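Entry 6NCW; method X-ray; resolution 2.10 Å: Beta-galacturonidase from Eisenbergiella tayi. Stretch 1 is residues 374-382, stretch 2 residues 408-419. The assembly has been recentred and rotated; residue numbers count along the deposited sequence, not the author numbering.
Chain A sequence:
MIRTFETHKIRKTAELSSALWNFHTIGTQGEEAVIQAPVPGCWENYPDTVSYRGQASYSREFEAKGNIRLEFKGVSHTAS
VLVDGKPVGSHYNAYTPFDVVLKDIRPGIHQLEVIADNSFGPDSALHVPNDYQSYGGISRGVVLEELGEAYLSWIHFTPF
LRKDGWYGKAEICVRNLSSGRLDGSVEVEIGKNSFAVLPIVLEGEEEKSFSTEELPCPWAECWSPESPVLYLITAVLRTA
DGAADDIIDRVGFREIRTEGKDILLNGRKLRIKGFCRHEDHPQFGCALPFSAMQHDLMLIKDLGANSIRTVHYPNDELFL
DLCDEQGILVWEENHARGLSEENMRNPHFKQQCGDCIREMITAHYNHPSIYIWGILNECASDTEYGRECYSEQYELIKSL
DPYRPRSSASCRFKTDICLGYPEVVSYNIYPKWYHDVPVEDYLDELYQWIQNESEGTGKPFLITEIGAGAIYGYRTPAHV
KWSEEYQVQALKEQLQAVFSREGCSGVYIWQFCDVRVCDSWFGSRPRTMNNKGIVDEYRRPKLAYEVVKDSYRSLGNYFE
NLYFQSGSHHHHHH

Stretch 1, residues 374-382: GILNECASD
Stretch 2 408-419: SASCRFKTDICL

The contact is anchored at D416, whose side chain (chi1 t, -160°) gathers one hydroxyl from each stretch, S381 OG and S410 OG, onto one carboxylate oxygen. S381, in the p rotamer with its CB directed toward the partner stretch, donates from OG to D416 OD1 at 2.6 Å; from within its own stretch S410 OG (chi1 t) donates to D416 OD1 at 2.8 Å. D416 OD2 is not idle: it receives C418 N at 2.7 Å, fixing the turn beyond it. S410 OG in turn accepts R412 N at 2.9 Å, so each group here braces the next.

Backbone bonds tie down the same region and its far end. I417 N donates to S381 O at 3.0 Å, nearly straight at 166°, and E378 N donates to A409 O at 2.9 Å, also 166°. At the start, S408 (chi1 t) sends its OG to I375 O at 2.7 Å. Water 1 bridges the same carbonyl to the neighbouring amide, 2.9 Å from I375 O and 2.9 Å from A409 N, filling a gap too wide for a direct bond.

The chains run in the same sense: N377 CA lies 4.9 Å from A409 CA, E378 CA 5.0 Å from S410 CA, and D382 CA 4.5 Å from D416 CA. Stretch 2 thus spends two more residues than stretch 1 between the last two pairings. Stretch 1 folds through a type II turn from L376 to C379, with L376 at 50/53, N377 at -49/121, E378 at 53/32 and C379 N bonded to L376 O at 3.1 Å. A409 and S410 are extended (-74/109, -97/148); R412 (-85/81) leads into the loop, where K414 takes a left-handed 71/21.

R412 (chi1 m, chi2 -35°, chi3 t, chi4 -108°) reaches across to the D382 side chain, its guanidinium lying against the stretch 1 backbone. Its NE makes a salt bridge with D382 OD1 at 3.2 Å, a weak hydrogen bond at 149°, with the oxygen at the guanidinium edge; D382 is p. A380 N and C379 O cover one face, C379 O lying 3.5 Å from R412 CZ. Water 4 links D382 OD1 (2.7 Å) to R412 NH2 (2.9 Å), water 2 joins E378 O (3.3 Å) to R412 NH1 (2.9 Å), and water 3 connects C379 O (3.0 Å) to C411 N (3.1 Å).

Van der Waals packing completes the fit. E378 (m, t) lays CG 3.6 Å from C411 SG, S381 CB sits 3.8 Å from C418 SG, and the amide oxygen N377 OD1, bonded elsewhere in the structure, rests against the A409 methyl, 3.3 Å from A409 CB.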

# COMPACT_ATOMS: atom_id res chain seq x y z
N GLY A 374 -34.96 13.54 -8.63
CA GLY A 374 -34.20 13.41 -9.86
C GLY A 374 -34.64 12.22 -10.67
O GLY A 374 -35.19 11.26 -10.13
N ILE A 375 -34.38 12.24 -11.98
CA ILE A 375 -34.64 11.06 -12.80
C ILE A 375 -33.50 10.83 -13.78
O ILE A 375 -32.77 11.76 -14.14
CB ILE A 375 -35.98 11.15 -13.57
CG1 ILE A 375 -35.99 12.36 -14.52
CG2 ILE A 375 -37.16 11.21 -12.63
CD1 ILE A 375 -37.28 12.46 -15.33
N LEU A 376 -33.34 9.58 -14.19
CA LEU A 376 -32.66 9.22 -15.44
C LEU A 376 -31.30 9.90 -15.58
O LEU A 376 -30.99 10.55 -16.60
CB LEU A 376 -33.55 9.55 -16.64
CG LEU A 376 -34.90 8.85 -16.67
CD1 LEU A 376 -35.62 9.23 -17.97
CD2 LEU A 376 -34.75 7.32 -16.51
N ASN A 377 -30.46 9.74 -14.56
CA ASN A 377 -29.08 10.20 -14.60
C ASN A 377 -28.38 9.77 -15.88
O ASN A 377 -28.27 8.58 -16.18
CB ASN A 377 -28.33 9.67 -13.38
CG ASN A 377 -26.85 10.02 -13.43
OD1 ASN A 377 -26.45 11.12 -13.04
ND2 ASN A 377 -26.03 9.08 -13.93
N GLU A 378 -27.89 10.76 -16.63
CA GLU A 378 -27.10 10.55 -17.85
C GLU A 378 -27.78 9.61 -18.85
O GLU A 378 -27.10 8.89 -19.59
CB GLU A 378 -25.70 10.04 -17.50
CG GLU A 378 -24.86 11.07 -16.74
CD GLU A 378 -23.37 10.75 -16.77
OE1 GLU A 378 -22.99 9.65 -17.25
OE2 GLU A 378 -22.57 11.61 -16.30
N CYS A 379 -29.10 9.60 -18.91
CA CYS A 379 -29.77 8.81 -19.94
C CYS A 379 -29.86 9.64 -21.23
O CYS A 379 -29.25 10.71 -21.35
CB CYS A 379 -31.10 8.29 -19.40
SG CYS A 379 -30.82 7.11 -18.03
N ALA A 380 -30.59 9.13 -22.23
CA ALA A 380 -30.46 9.66 -23.60
C ALA A 380 -31.40 10.85 -23.84
O ALA A 380 -32.30 10.82 -24.69
CB ALA A 380 -30.71 8.54 -24.62
N SER A 381 -31.14 11.94 -23.11
CA SER A 381 -31.95 13.15 -23.18
C SER A 381 -31.68 13.99 -24.42
O SER A 381 -32.31 15.05 -24.59
CB SER A 381 -31.71 14.02 -21.94
OG SER A 381 -30.35 14.37 -21.85
N ASP A 382 -30.78 13.55 -25.29
CA ASP A 382 -30.52 14.19 -26.58
C ASP A 382 -31.29 13.54 -27.73
O ASP A 382 -31.06 13.91 -28.88
CB ASP A 382 -29.02 14.15 -26.88
CG ASP A 382 -28.48 12.72 -26.95
OD1 ASP A 382 -29.08 11.80 -26.35
OD2 ASP A 382 -27.45 12.52 -27.61
N SER A 408 -32.83 16.37 -13.48
CA SER A 408 -32.14 15.19 -14.01
C SER A 408 -30.69 15.60 -14.22
O SER A 408 -30.43 16.65 -14.81
CB SER A 408 -32.75 14.73 -15.33
OG SER A 408 -32.00 13.65 -15.89
N ALA A 409 -29.75 14.78 -13.74
CA ALA A 409 -28.32 15.02 -13.98
C ALA A 409 -27.99 14.68 -15.43
O ALA A 409 -28.00 13.51 -15.82
CB ALA A 409 -27.47 14.21 -13.01
N SER A 410 -27.71 15.70 -16.25
CA SER A 410 -27.41 15.49 -17.66
C SER A 410 -25.92 15.44 -17.92
O SER A 410 -25.13 16.14 -17.28
CB SER A 410 -28.02 16.59 -18.53
OG SER A 410 -27.59 16.45 -19.88
N CYS A 411 -25.53 14.65 -18.92
CA CYS A 411 -24.20 14.74 -19.50
C CYS A 411 -24.25 15.07 -20.99
O CYS A 411 -23.21 14.96 -21.67
CB CYS A 411 -23.41 13.45 -19.27
SG CYS A 411 -24.16 12.04 -20.09
N ARG A 412 -25.41 15.46 -21.52
CA ARG A 412 -25.56 15.78 -22.94
C ARG A 412 -25.15 17.24 -23.15
O ARG A 412 -25.97 18.16 -23.24
CB ARG A 412 -26.99 15.53 -23.41
CG ARG A 412 -27.40 14.04 -23.45
CD ARG A 412 -26.22 13.14 -23.85
NE ARG A 412 -26.65 11.80 -24.24
CZ ARG A 412 -26.47 10.69 -23.52
NH1 ARG A 412 -25.86 10.74 -22.35
NH2 ARG A 412 -26.91 9.52 -23.99
N PHE A 413 -23.83 17.43 -23.24
CA PHE A 413 -23.21 18.75 -23.28
C PHE A 413 -23.65 19.54 -24.51
O PHE A 413 -23.15 19.30 -25.61
CB PHE A 413 -21.69 18.57 -23.24
CG PHE A 413 -20.91 19.84 -23.01
CD1 PHE A 413 -20.31 20.51 -24.08
CD2 PHE A 413 -20.74 20.35 -21.74
CE1 PHE A 413 -19.57 21.66 -23.88
CE2 PHE A 413 -20.00 21.50 -21.53
CZ PHE A 413 -19.41 22.16 -22.60
N LYS A 414 -24.61 20.45 -24.33
CA LYS A 414 -25.12 21.35 -25.36
C LYS A 414 -25.96 20.65 -26.42
O LYS A 414 -26.15 21.18 -27.51
CB LYS A 414 -23.98 22.15 -26.01
CG LYS A 414 -23.28 23.09 -25.02
CD LYS A 414 -21.93 23.57 -25.50
CE LYS A 414 -21.80 23.62 -26.99
NZ LYS A 414 -20.42 24.07 -27.32
N THR A 415 -26.48 19.46 -26.10
CA THR A 415 -27.33 18.69 -27.00
C THR A 415 -28.57 18.15 -26.31
O THR A 415 -29.38 17.47 -26.95
CB THR A 415 -26.54 17.51 -27.59
OG1 THR A 415 -26.20 16.59 -26.55
CG2 THR A 415 -25.25 17.99 -28.26
N ASP A 416 -28.74 18.43 -25.01
CA ASP A 416 -29.93 18.01 -24.28
C ASP A 416 -31.16 18.72 -24.83
O ASP A 416 -31.17 19.94 -24.95
CB ASP A 416 -29.74 18.35 -22.79
CG ASP A 416 -30.67 17.54 -21.87
OD1 ASP A 416 -30.15 16.83 -20.99
OD2 ASP A 416 -31.91 17.64 -22.00
N ILE A 417 -32.21 17.95 -25.15
CA ILE A 417 -33.46 18.55 -25.63
C ILE A 417 -34.57 18.45 -24.57
O ILE A 417 -35.75 18.61 -24.89
CB ILE A 417 -33.93 17.93 -26.96
CG1 ILE A 417 -34.32 16.47 -26.79
CG2 ILE A 417 -32.84 18.05 -28.02
CD1 ILE A 417 -34.84 15.81 -28.07
N CYS A 418 -34.21 18.18 -23.31
CA CYS A 418 -35.20 17.95 -22.26
C CYS A 418 -35.15 19.01 -21.16
O CYS A 418 -35.82 18.85 -20.13
CB CYS A 418 -35.01 16.57 -21.62
SG CYS A 418 -35.19 15.21 -22.80
N LEU A 419 -34.38 20.07 -21.34
CA LEU A 419 -34.20 21.02 -20.26
C LEU A 419 -35.41 21.93 -20.06
O LEU A 419 -35.47 22.65 -19.06
CB LEU A 419 -32.94 21.85 -20.49
CG LEU A 419 -31.63 21.08 -20.54
CD1 LEU A 419 -30.48 22.05 -20.77
CD2 LEU A 419 -31.40 20.22 -19.27
O HOH W 1 -30.62 12.40 -12.23
O HOH W 2 -24.39 8.41 -21.37
O HOH W 3 -27.96 12.98 -19.91
O HOH W 4 -27.79 9.44 -26.71